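Side-chain contacts in putative cytochrome P450 154A1 (Streptomyces coelicolor, PDB 1ODO), which binds haem as a member of the cytochrome P450 family and here carries 4-phenyl-1H-imidazole on the haem iron: residues A[8-13]-A[22-27]; A[41-46]-A[50-55]; A[80-85]-A[294-299]. All blocks are in the same frame, centred on the assembly; numbering follows the deposited sequence.

Contact 1: A[8-13]-A[22-27]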
loop_
_atom_site.group_PDB
_atom_site.type_symbol
_atom_site.label_atom_id
_atom_site.label_comp_id
_atom_site.label_asym_id
_atom_site.label_seq_id
_atom_site.Cartn_x
_atom_site.Cartn_y
_atom_site.Cartn_z
ATOM N N LEU A 8 17.228 -7.336 15.245
ATOM C CA LEU A 8 16.118 -6.695 15.942
ATOM C C LEU A 8 14.848 -7.316 15.379
ATOM O O LEU A 8 14.590 -7.227 14.180
ATOM C CB LEU A 8 16.112 -5.189 15.673
ATOM C CG LEU A 8 14.909 -4.431 16.242
ATOM C CD1 LEU A 8 14.937 -4.484 17.761
ATOM C CD2 LEU A 8 14.941 -2.992 15.763
ATOM N N VAL A 9 14.048 -7.938 16.238
ATOM C CA VAL A 9 12.814 -8.567 15.783
ATOM C C VAL A 9 11.650 -7.593 15.654
ATOM O O VAL A 9 11.195 -7.019 16.639
ATOM C CB VAL A 9 12.402 -9.714 16.729
ATOM C CG1 VAL A 9 11.173 -10.426 16.175
ATOM C CG2 VAL A 9 13.553 -10.692 16.886
ATOM N N LEU A 10 11.172 -7.407 14.427
ATOM C CA LEU A 10 10.058 -6.500 14.181
ATOM C C LEU A 10 8.752 -7.173 14.607
ATOM O O LEU A 10 8.497 -8.324 14.263
ATOM C CB LEU A 10 10.011 -6.114 12.700
ATOM C CG LEU A 10 11.298 -5.472 12.166
ATOM C CD1 LEU A 10 11.087 -5.027 10.728
ATOM C CD2 LEU A 10 11.687 -4.281 13.038
ATOM N N ASP A 11 7.944 -6.440 15.366
ATOM C CA ASP A 11 6.660 -6.915 15.873
ATOM C C ASP A 11 5.654 -7.251 14.763
ATOM O O ASP A 11 5.174 -6.366 14.060
ATOM C CB ASP A 11 6.099 -5.846 16.820
ATOM C CG ASP A 11 4.760 -6.220 17.420
ATOM O OD1 ASP A 11 4.351 -7.395 17.336
ATOM O OD2 ASP A 11 4.117 -5.316 17.992
ATOM N N PRO A 12 5.316 -8.545 14.606
ATOM C CA PRO A 12 4.365 -8.984 13.575
ATOM C C PRO A 12 2.957 -8.412 13.747
ATOM O O PRO A 12 2.177 -8.395 12.797
ATOM C CB PRO A 12 4.364 -10.510 13.720
ATOM C CG PRO A 12 5.694 -10.815 14.341
ATOM C CD PRO A 12 5.854 -9.702 15.344
ATOM N N THR A 13 2.630 -7.957 14.952
ATOM C CA THR A 13 1.303 -7.394 15.215
ATOM C C THR A 13 1.212 -5.889 14.973
ATOM O O THR A 13 0.125 -5.315 15.044
ATOM C CB THR A 13 0.852 -7.670 16.666
ATOM O OG1 THR A 13 1.626 -6.874 17.573
ATOM C CG2 THR A 13 1.044 -9.140 17.007
ATOM N N ARG A 22 11.495 4.919 15.893
ATOM C CA ARG A 22 12.624 5.378 16.692
ATOM C C ARG A 22 13.655 4.289 16.937
ATOM O O ARG A 22 14.853 4.523 16.808
ATOM C CB ARG A 22 12.125 5.934 18.026
ATOM C CG ARG A 22 11.051 6.991 17.860
ATOM C CD ARG A 22 10.642 7.603 19.191
ATOM N NE ARG A 22 9.517 8.517 19.025
ATOM C CZ ARG A 22 9.503 9.544 18.177
ATOM N NH1 ARG A 22 10.557 9.796 17.409
ATOM N NH2 ARG A 22 8.430 10.320 18.092
ATOM N N THR A 23 13.186 3.097 17.287
ATOM C CA THR A 23 14.081 1.982 17.550
ATOM C C THR A 23 14.918 1.647 16.317
ATOM O O THR A 23 16.124 1.406 16.420
ATOM C CB THR A 23 13.283 0.744 17.992
ATOM O OG1 THR A 23 12.492 1.082 19.140
ATOM C CG2 THR A 23 14.222 -0.401 18.347
ATOM N N LEU A 24 14.287 1.638 15.149
ATOM C CA LEU A 24 15.014 1.331 13.928
ATOM C C LEU A 24 16.025 2.422 13.594
ATOM O O LEU A 24 17.180 2.133 13.293
ATOM C CB LEU A 24 14.043 1.156 12.758
ATOM C CG LEU A 24 13.268 -0.163 12.688
ATOM C CD1 LEU A 24 12.160 -0.062 11.635
ATOM C CD2 LEU A 24 14.237 -1.298 12.346
ATOM N N ARG A 25 15.597 3.681 13.648
ATOM C CA ARG A 25 16.510 4.771 13.334
ATOM C C ARG A 25 17.655 4.893 14.347
ATOM O O ARG A 25 18.671 5.535 14.078
ATOM C CB ARG A 25 15.741 6.095 13.209
ATOM C CG ARG A 25 14.888 6.191 11.927
ATOM C CD ARG A 25 14.721 7.645 11.497
ATOM N NE ARG A 25 14.234 8.450 12.611
ATOM C CZ ARG A 25 12.954 8.605 12.927
ATOM N NH1 ARG A 25 12.004 8.028 12.197
ATOM N NH2 ARG A 25 12.625 9.301 14.010
ATOM N N GLU A 26 17.488 4.261 15.503
ATOM C CA GLU A 26 18.502 4.284 16.554
ATOM C C GLU A 26 19.751 3.534 16.065
ATOM O O GLU A 26 20.860 3.759 16.551
ATOM C CB GLU A 26 17.931 3.597 17.799
ATOM C CG GLU A 26 18.810 3.580 19.015
ATOM C CD GLU A 26 18.144 2.859 20.178
ATOM O OE1 GLU A 26 16.937 3.087 20.402
ATOM O OE2 GLU A 26 18.827 2.072 20.868
ATOM N N GLY A 27 19.561 2.646 15.091
ATOM C CA GLY A 27 20.681 1.881 14.563
ATOM C C GLY A 27 21.449 2.548 13.434
ATOM O O GLY A 27 22.338 1.943 12.838
#

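Contact 2: A[41-46]-A[50-55]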
loop_
_atom_site.group_PDB
_atom_site.type_symbol
_atom_site.label_atom_id
_atom_site.label_comp_id
_atom_site.label_asym_id
_atom_site.label_seq_id
_atom_site.Cartn_x
_atom_site.Cartn_y
_atom_site.Cartn_z
ATOM N N TRP A 41 18.392 -6.383 6.012
ATOM C CA TRP A 41 18.841 -5.047 6.348
ATOM C C TRP A 41 17.692 -4.062 6.208
ATOM O O TRP A 41 17.224 -3.809 5.098
ATOM C CB TRP A 41 19.964 -4.599 5.413
ATOM C CG TRP A 41 21.273 -5.273 5.653
ATOM C CD1 TRP A 41 21.802 -6.313 4.945
ATOM C CD2 TRP A 41 22.238 -4.935 6.656
ATOM N NE1 TRP A 41 23.043 -6.641 5.441
ATOM C CE2 TRP A 41 23.335 -5.812 6.492
ATOM C CE3 TRP A 41 22.283 -3.975 7.677
ATOM C CZ2 TRP A 41 24.472 -5.757 7.312
ATOM C CZ3 TRP A 41 23.415 -3.919 8.495
ATOM C CH2 TRP A 41 24.494 -4.809 8.304
ATOM N N SER A 42 17.210 -3.534 7.329
ATOM C CA SER A 42 16.125 -2.564 7.278
ATOM C C SER A 42 16.862 -1.261 7.012
ATOM O O SER A 42 17.813 -0.937 7.718
ATOM C CB SER A 42 15.404 -2.452 8.619
ATOM O OG SER A 42 14.790 -1.172 8.735
ATOM N N VAL A 43 16.449 -0.526 5.988
ATOM C CA VAL A 43 17.100 0.737 5.669
ATOM C C VAL A 43 16.087 1.863 5.843
ATOM O O VAL A 43 15.012 1.826 5.245
ATOM C CB VAL A 43 17.621 0.744 4.212
ATOM C CG1 VAL A 43 18.239 2.096 3.884
ATOM C CG2 VAL A 43 18.643 -0.369 4.016
ATOM N N SER A 44 16.416 2.855 6.668
ATOM C CA SER A 44 15.497 3.968 6.885
ATOM C C SER A 44 16.095 5.348 6.601
ATOM O O SER A 44 15.467 6.367 6.878
ATOM C CB SER A 44 14.902 3.910 8.303
ATOM O OG SER A 44 15.908 3.835 9.299
ATOM N N ASP A 45 17.313 5.374 6.063
ATOM C CA ASP A 45 17.989 6.629 5.723
ATOM C C ASP A 45 17.497 6.831 4.283
ATOM O O ASP A 45 17.861 6.064 3.391
ATOM C CB ASP A 45 19.510 6.430 5.744
ATOM C CG ASP A 45 20.276 7.624 5.192
ATOM O OD1 ASP A 45 19.656 8.519 4.588
ATOM O OD2 ASP A 45 21.517 7.659 5.354
ATOM N N PRO A 46 16.646 7.844 4.044
ATOM C CA PRO A 46 16.120 8.092 2.697
ATOM C C PRO A 46 17.157 8.312 1.598
ATOM O O PRO A 46 16.927 7.943 0.448
ATOM C CB PRO A 46 15.204 9.303 2.896
ATOM C CG PRO A 46 15.841 10.023 4.030
ATOM C CD PRO A 46 16.198 8.895 4.975
ATOM N N LYS A 50 17.134 5.755 -1.445
ATOM C CA LYS A 50 16.967 6.168 -2.838
ATOM C C LYS A 50 18.102 5.654 -3.719
ATOM O O LYS A 50 17.892 5.340 -4.894
ATOM C CB LYS A 50 16.874 7.689 -2.945
ATOM C CG LYS A 50 15.542 8.257 -2.476
ATOM C CD LYS A 50 15.549 9.770 -2.586
ATOM C CE LYS A 50 14.199 10.368 -2.265
ATOM N NZ LYS A 50 14.273 11.856 -2.364
ATOM N N GLN A 51 19.306 5.576 -3.162
ATOM C CA GLN A 51 20.445 5.087 -3.932
ATOM C C GLN A 51 20.256 3.593 -4.189
ATOM O O GLN A 51 20.466 3.113 -5.302
ATOM C CB GLN A 51 21.752 5.329 -3.172
ATOM C CG GLN A 51 22.012 6.799 -2.911
ATOM C CD GLN A 51 23.246 7.043 -2.073
ATOM O OE1 GLN A 51 23.561 6.267 -1.170
ATOM N NE2 GLN A 51 23.944 8.141 -2.354
ATOM N N LEU A 52 19.850 2.856 -3.159
ATOM C CA LEU A 52 19.641 1.419 -3.310
ATOM C C LEU A 52 18.503 1.129 -4.287
ATOM O O LEU A 52 18.587 0.199 -5.090
ATOM C CB LEU A 52 19.329 0.777 -1.956
ATOM C CG LEU A 52 20.481 0.801 -0.943
ATOM C CD1 LEU A 52 19.978 0.315 0.407
ATOM C CD2 LEU A 52 21.630 -0.080 -1.442
ATOM N N LEU A 53 17.448 1.938 -4.217
ATOM C CA LEU A 53 16.283 1.779 -5.088
ATOM C C LEU A 53 16.502 2.162 -6.558
ATOM O O LEU A 53 15.605 1.991 -7.385
ATOM C CB LEU A 53 15.108 2.583 -4.523
ATOM C CG LEU A 53 14.573 2.129 -3.158
ATOM C CD1 LEU A 53 13.503 3.099 -2.648
ATOM C CD2 LEU A 53 13.993 0.734 -3.295
ATOM N N THR A 54 17.680 2.687 -6.883
ATOM C CA THR A 54 17.981 3.078 -8.262
ATOM C C THR A 54 19.274 2.433 -8.752
ATOM O O THR A 54 19.753 2.728 -9.847
ATOM C CB THR A 54 18.124 4.614 -8.407
ATOM O OG1 THR A 54 19.088 5.103 -7.466
ATOM C CG2 THR A 54 16.785 5.298 -8.175
ATOM N N SER A 55 19.832 1.545 -7.937
ATOM C CA SER A 55 21.070 0.865 -8.291
ATOM C C SER A 55 20.865 -0.447 -9.018
ATOM O O SER A 55 19.941 -1.203 -8.725
ATOM C CB SER A 55 21.904 0.601 -7.038
ATOM O OG SER A 55 23.015 -0.222 -7.350
#

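Contact 3: A[80-85]-A[294-299]. With HEM (protoporphyrin IX containing Fe), chain B; PIM (4-phenyl-1H-imidazole), chain C.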
loop_
_atom_site.group_PDB
_atom_site.type_symbol
_atom_site.label_atom_id
_atom_site.label_comp_id
_atom_site.label_asym_id
_atom_site.label_seq_id
_atom_site.Cartn_x
_atom_site.Cartn_y
_atom_site.Cartn_z
ATOM N N LEU A 80 4.615 -15.354 -0.263
ATOM C CA LEU A 80 3.890 -14.804 -1.407
ATOM C C LEU A 80 4.434 -13.459 -1.891
ATOM O O LEU A 80 4.379 -13.151 -3.082
ATOM C CB LEU A 80 2.403 -14.658 -1.077
ATOM C CG LEU A 80 1.517 -14.207 -2.244
ATOM C CD1 LEU A 80 1.530 -15.272 -3.339
ATOM C CD2 LEU A 80 0.094 -13.967 -1.755
ATOM N N TRP A 81 4.962 -12.661 -0.971
ATOM C CA TRP A 81 5.503 -11.358 -1.337
ATOM C C TRP A 81 6.728 -11.437 -2.240
ATOM O O TRP A 81 7.026 -10.488 -2.969
ATOM C CB TRP A 81 5.866 -10.555 -0.082
ATOM C CG TRP A 81 4.678 -10.016 0.647
ATOM C CD1 TRP A 81 3.854 -10.696 1.496
ATOM C CD2 TRP A 81 4.150 -8.687 0.551
ATOM N NE1 TRP A 81 2.842 -9.874 1.936
ATOM C CE2 TRP A 81 3.000 -8.635 1.370
ATOM C CE3 TRP A 81 4.538 -7.536 -0.149
ATOM C CZ2 TRP A 81 2.231 -7.475 1.507
ATOM C CZ3 TRP A 81 3.774 -6.384 -0.014
ATOM C CH2 TRP A 81 2.629 -6.363 0.810
ATOM N N VAL A 82 7.431 -12.565 -2.198
ATOM C CA VAL A 82 8.627 -12.732 -3.019
ATOM C C VAL A 82 8.559 -13.909 -3.987
ATOM O O VAL A 82 9.447 -14.069 -4.823
ATOM C CB VAL A 82 9.883 -12.920 -2.125
ATOM C CG1 VAL A 82 10.006 -11.756 -1.145
ATOM C CG2 VAL A 82 9.801 -14.245 -1.371
ATOM N N ALA A 83 7.508 -14.717 -3.888
ATOM C CA ALA A 83 7.364 -15.874 -4.762
ATOM C C ALA A 83 6.535 -15.657 -6.025
ATOM O O ALA A 83 6.620 -16.454 -6.963
ATOM C CB ALA A 83 6.800 -17.058 -3.965
ATOM N N VAL A 84 5.734 -14.595 -6.057
ATOM C CA VAL A 84 4.915 -14.323 -7.235
ATOM C C VAL A 84 5.816 -14.018 -8.422
ATOM O O VAL A 84 6.987 -13.687 -8.256
ATOM C CB VAL A 84 3.969 -13.108 -7.034
ATOM C CG1 VAL A 84 2.859 -13.454 -6.042
ATOM C CG2 VAL A 84 4.763 -11.902 -6.548
ATOM N N GLU A 85 5.258 -14.143 -9.620
ATOM C CA GLU A 85 5.995 -13.878 -10.843
ATOM C C GLU A 85 5.291 -12.738 -11.564
ATOM O O GLU A 85 4.441 -12.967 -12.422
ATOM C CB GLU A 85 6.025 -15.118 -11.739
ATOM C CG GLU A 85 6.757 -16.305 -11.136
ATOM C CD GLU A 85 6.693 -17.529 -12.028
ATOM O OE1 GLU A 85 7.185 -17.451 -13.175
ATOM O OE2 GLU A 85 6.147 -18.561 -11.583
ATOM N N LEU A 294 10.627 -7.533 -0.737
ATOM C CA LEU A 294 11.959 -7.575 -0.155
ATOM C C LEU A 294 12.913 -7.374 -1.338
ATOM O O LEU A 294 12.527 -7.581 -2.490
ATOM C CB LEU A 294 12.194 -8.948 0.485
ATOM C CG LEU A 294 13.351 -9.144 1.465
ATOM C CD1 LEU A 294 13.172 -8.219 2.664
ATOM C CD2 LEU A 294 13.385 -10.610 1.920
ATOM N N ARG A 295 14.140 -6.951 -1.060
ATOM C CA ARG A 295 15.124 -6.736 -2.115
ATOM C C ARG A 295 16.393 -7.491 -1.749
ATOM O O ARG A 295 16.566 -7.883 -0.598
ATOM C CB ARG A 295 15.410 -5.244 -2.293
ATOM C CG ARG A 295 14.355 -4.530 -3.134
ATOM C CD ARG A 295 14.674 -3.047 -3.278
ATOM N NE ARG A 295 13.869 -2.398 -4.310
ATOM C CZ ARG A 295 12.593 -2.043 -4.172
ATOM N NH1 ARG A 295 11.943 -2.267 -3.035
ATOM N NH2 ARG A 295 11.967 -1.451 -5.179
ATOM N N TYR A 296 17.273 -7.695 -2.721
ATOM C CA TYR A 296 18.516 -8.418 -2.473
ATOM C C TYR A 296 19.711 -7.757 -3.142
ATOM O O TYR A 296 19.583 -7.132 -4.190
ATOM C CB TYR A 296 18.376 -9.861 -2.972
ATOM C CG TYR A 296 16.972 -10.378 -2.784
ATOM C CD1 TYR A 296 16.025 -10.264 -3.803
ATOM C CD2 TYR A 296 16.549 -10.844 -1.539
ATOM C CE1 TYR A 296 14.685 -10.591 -3.582
ATOM C CE2 TYR A 296 15.218 -11.170 -1.307
ATOM C CZ TYR A 296 14.292 -11.037 -2.326
ATOM O OH TYR A 296 12.966 -11.309 -2.071
ATOM N N ALA A 297 20.876 -7.900 -2.524
ATOM C CA ALA A 297 22.091 -7.318 -3.070
ATOM C C ALA A 297 22.630 -8.240 -4.159
ATOM O O ALA A 297 22.900 -9.416 -3.912
ATOM C CB ALA A 297 23.128 -7.142 -1.966
ATOM N N VAL A 298 22.771 -7.705 -5.366
ATOM C CA VAL A 298 23.280 -8.485 -6.489
ATOM C C VAL A 298 24.785 -8.670 -6.315
ATOM O O VAL A 298 25.370 -9.640 -6.804
ATOM C CB VAL A 298 22.995 -7.770 -7.823
ATOM C CG1 VAL A 298 23.522 -8.599 -8.986
ATOM C CG2 VAL A 298 21.493 -7.534 -7.964
ATOM N N THR A 299 25.398 -7.731 -5.602
ATOM C CA THR A 299 26.833 -7.760 -5.337
ATOM C C THR A 299 27.039 -7.091 -3.978
ATOM O O THR A 299 26.109 -6.495 -3.439
ATOM C CB THR A 299 27.617 -6.978 -6.414
ATOM O OG1 THR A 299 29.022 -7.190 -6.233
ATOM C CG2 THR A 299 27.316 -5.489 -6.315
HETATM C CHA HEM B . 4.063 -0.928 -5.783
HETATM C CHB HEM B . -0.315 -0.742 -7.779
HETATM C CHC HEM B . -1.872 2.005 -4.126
HETATM C CHD HEM B . 2.496 1.789 -2.137
HETATM C C1A HEM B . 3.029 -1.117 -6.667
HETATM C C2A HEM B . 3.084 -1.885 -7.907
HETATM C C3A HEM B . 1.864 -1.839 -8.460
HETATM C C4A HEM B . 1.010 -1.038 -7.594
HETATM C CMA HEM B . 1.398 -2.499 -9.770
HETATM C CAA HEM B . 4.346 -2.603 -8.431
HETATM C CBA HEM B . 5.247 -1.626 -9.209
HETATM C CGA HEM B . 6.538 -2.223 -9.766
HETATM O O1A HEM B . 7.099 -3.117 -9.039
HETATM O O2A HEM B . 6.953 -1.811 -10.848
HETATM C C1B HEM B . -1.123 0.008 -6.966
HETATM C C2B HEM B . -2.528 0.272 -7.225
HETATM C C3B HEM B . -2.974 1.049 -6.197
HETATM C C4B HEM B . -1.860 1.268 -5.302
HETATM C CMB HEM B . -3.311 -0.255 -8.445
HETATM C CAB HEM B . -4.385 1.622 -5.957
HETATM C CBB HEM B . -4.840 2.650 -7.006
HETATM C C1C HEM B . -0.800 2.193 -3.264
HETATM C C2C HEM B . -0.871 2.975 -2.020
HETATM C C3C HEM B . 0.357 2.911 -1.456
HETATM C C4C HEM B . 1.180 2.109 -2.337
HETATM C CMC HEM B . -2.165 3.694 -1.528
HETATM C CAC HEM B . 0.903 3.518 -0.136
HETATM C CBC HEM B . 0.582 4.992 0.136
HETATM C C1D HEM B . 3.309 1.035 -2.936
HETATM C C2D HEM B . 4.692 0.714 -2.668
HETATM C C3D HEM B . 5.134 -0.060 -3.687
HETATM C C4D HEM B . 4.028 -0.210 -4.605
HETATM C CMD HEM B . 5.471 1.178 -1.421
HETATM C CAD HEM B . 6.536 -0.676 -3.813
HETATM C CBD HEM B . 7.713 0.264 -4.098
HETATM C CGD HEM B . 8.963 -0.590 -4.103
HETATM O O1D HEM B . 9.767 -0.473 -3.171
HETATM O O2D HEM B . 9.076 -1.405 -5.048
HETATM N NA HEM B . 1.761 -0.610 -6.510
HETATM N NB HEM B . -0.739 0.623 -5.779
HETATM N NC HEM B . 0.462 1.682 -3.436
HETATM N ND HEM B . 2.903 0.454 -4.135
HETATM FE FE HEM B . 1.115 0.548 -4.964
HETATM N N1 PIM C . -0.388 -2.790 -2.543
HETATM C C2 PIM C . -0.372 -1.464 -2.946
HETATM N N3 PIM C . 0.492 -1.333 -3.820
HETATM C C4 PIM C . 1.089 -2.487 -4.060
HETATM C C5 PIM C . 0.552 -3.421 -3.269
HETATM C C6 PIM C . 0.851 -4.890 -3.137
HETATM C C7 PIM C . -0.203 -5.764 -2.715
HETATM C C8 PIM C . 0.078 -7.177 -2.586
HETATM C C9 PIM C . 1.383 -7.643 -2.883
HETATM C C10 PIM C . 2.420 -6.768 -3.303
HETATM C C11 PIM C . 2.110 -5.380 -3.419
HETATM O O HOH W 1 9.204 -8.545 -3.179
#

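Contact 1: A[8-13]-A[22-27]
A beta-alpha-beta unit made of strand 8-9, helix 17-25 and strand 30-35 is joined across its first two elements by Leu8 on the strand, Leu10 just along the chain from it, and Thr23 and Leu24 of the helix. The backbones stay well apart, with 8.3 Å between Leu8 CA and Leu24 CA, and no hydrogen bond spans the gap, so methyl groups do the joining. Leu8 points toward the helix. With CG anti to the backbone N (chi1 174°), it sends CD2 between two partners, Thr23 CG2 at 3.7 Å and Leu24 CD2 at 3.9 Å. Leu10 comes in by its end: its CD2 lies 4.0 Å from Leu24 CD2, and the two side chains meet at about a right angle. Leu24 CD2 is therefore shared by both leucines of segment 8-13, and Val33 of strand 30-35 touches Leu8, Leu10 and Leu24 alike. Thr23 gives the contact its methyl, while its OG1, on the branch beside the backbone N, bonds back to Thr19 O within the helix.

Beyond Leu10, Asp11 makes an Asx turn. Its OD1 accepts from Thr13 N (3.0 Å, N-H...O 158°), which stands well above the carboxylate plane, and from Thr13 OG1 at 2.8 Å, nearer that plane and from the same face. OD2 is engaged by Ala15 N. Packing of a helix on the strand that precedes it, while that strand runs parallel to the one that follows, is the hallmark of a beta-alpha-beta crossover, here at the edge of the P450 mixed sheet.

Contact 2: A[41-46]-A[50-55]
Pro46 and Lys50 meet through a backbone hydrogen bond and the packing of lysine methylenes against the same carbonyl oxygen, Pro46 O. Lys50 N donates to this oxygen over 2.9 Å, and the bond is nearly straight, with N-H...O at 163°. The first carbons of the lysine chain sit close by: Lys50 CG is 3.3 Å from Pro46 O and Lys50 CB 3.4 Å. What brings CG there is the first torsion (chi1 -74°), which places it beside its own backbone N, the very atom that makes the bond; past CG the chain runs extended to NZ. The proline ring itself touches His325 and Trp328.

The spacing of four residues marks the bond from Lys50 to Pro46 as alpha-helical, and it forms in the opening turn of helix 46-52. Asp45, just ahead, occupies the N-cap position and its OD1 takes the N-H of Val47. The helix thus starts almost directly after strand 38-43, in the sheet-rich part of the P450 fold.

Leu52 carries the third share of the contact, folding back on that strand. Its CD1 reaches Val43 CG2 at 3.9 Å, and the two side chains point at each other, tip to tip, bridging 9.4 Å between Val43 CA and Leu52 CA. Val43 is itself fixed by backbone bonds to Leu316 and Ser318, and touches Ala30. Farther along, Thr54 OG1 turns back to Lys50 O at 2.8 Å, and Leu52 to Ser55 form a type I beta turn whose closing bond, Ser55 N to Leu52 O, is weak.

Contact 3: A[80-85]-A[294-299]
Van der Waals packing centres on Val82 of helix 80-83, which points toward strand 292-297. Its CG1 makes an apolar contact with Leu294 CB at 3.9 Å, the two side chains running side by side in the same direction. The same methyl meets Tyr296 tightly, CG1 to OH being 3.1 Å, a carbon-to-oxygen contact with no hydrogen bond implied, and the two side chains cross at a slant. The tyrosine ring is also stacked on Trp66.

No direct hydrogen bond crosses between the segments; a water links them, accepting from Leu294 N at 3.0 Å and lying 2.9 Å from Trp81 O.

Ligand contacts flank this packing. Arg295, its CB turned away from segment 80-85, grips a haem propionate with two N-H groups: NH1 to O1D at 2.8 Å (142°) and NH2 to O2D at 2.9 Å (157°). The propionate carbon CGD lies in the guanidinium plane at its edge, so guanidinium and carboxylate, probably both charged, pair in a bidentate, end-on fashion. Trp81 instead offers a ring face to the phenyl ring of 4-phenyl-1H-imidazole, CZ3 to C10 being 3.6 Å, while NE1 is held by Val174 O. The imidazole N3 binds the haem iron at 2.3 Å.

An arginine on a sheet strand holding a propionate, beside a helix lining the distal pocket, is characteristic of the P450 haem site.

Overall arrangement
From the N terminus, contact 1 closes the first short loop, bringing helix 17-25 back onto strand 8-9 at the sheet's edge. Contact 2 closes the next, folding helix 46-52 against strand 38-43. Contact 3 opens only afterwards and spans 208 intervening residues, mostly helical, to bring helix 80-83 to strand 292-297 of the same sheet. The three run in series, with neither nesting nor crossing. Contacts 1 and 2 touch where Leu24 CD2 meets Ser42 OG at 3.7 Å; Leu53 packs on Arg295 to join contacts 2 and 3. Contacts 1 and 3 stay about 9 Å apart at their nearest atoms. Together they connect the sheet's edge to the haem pocket.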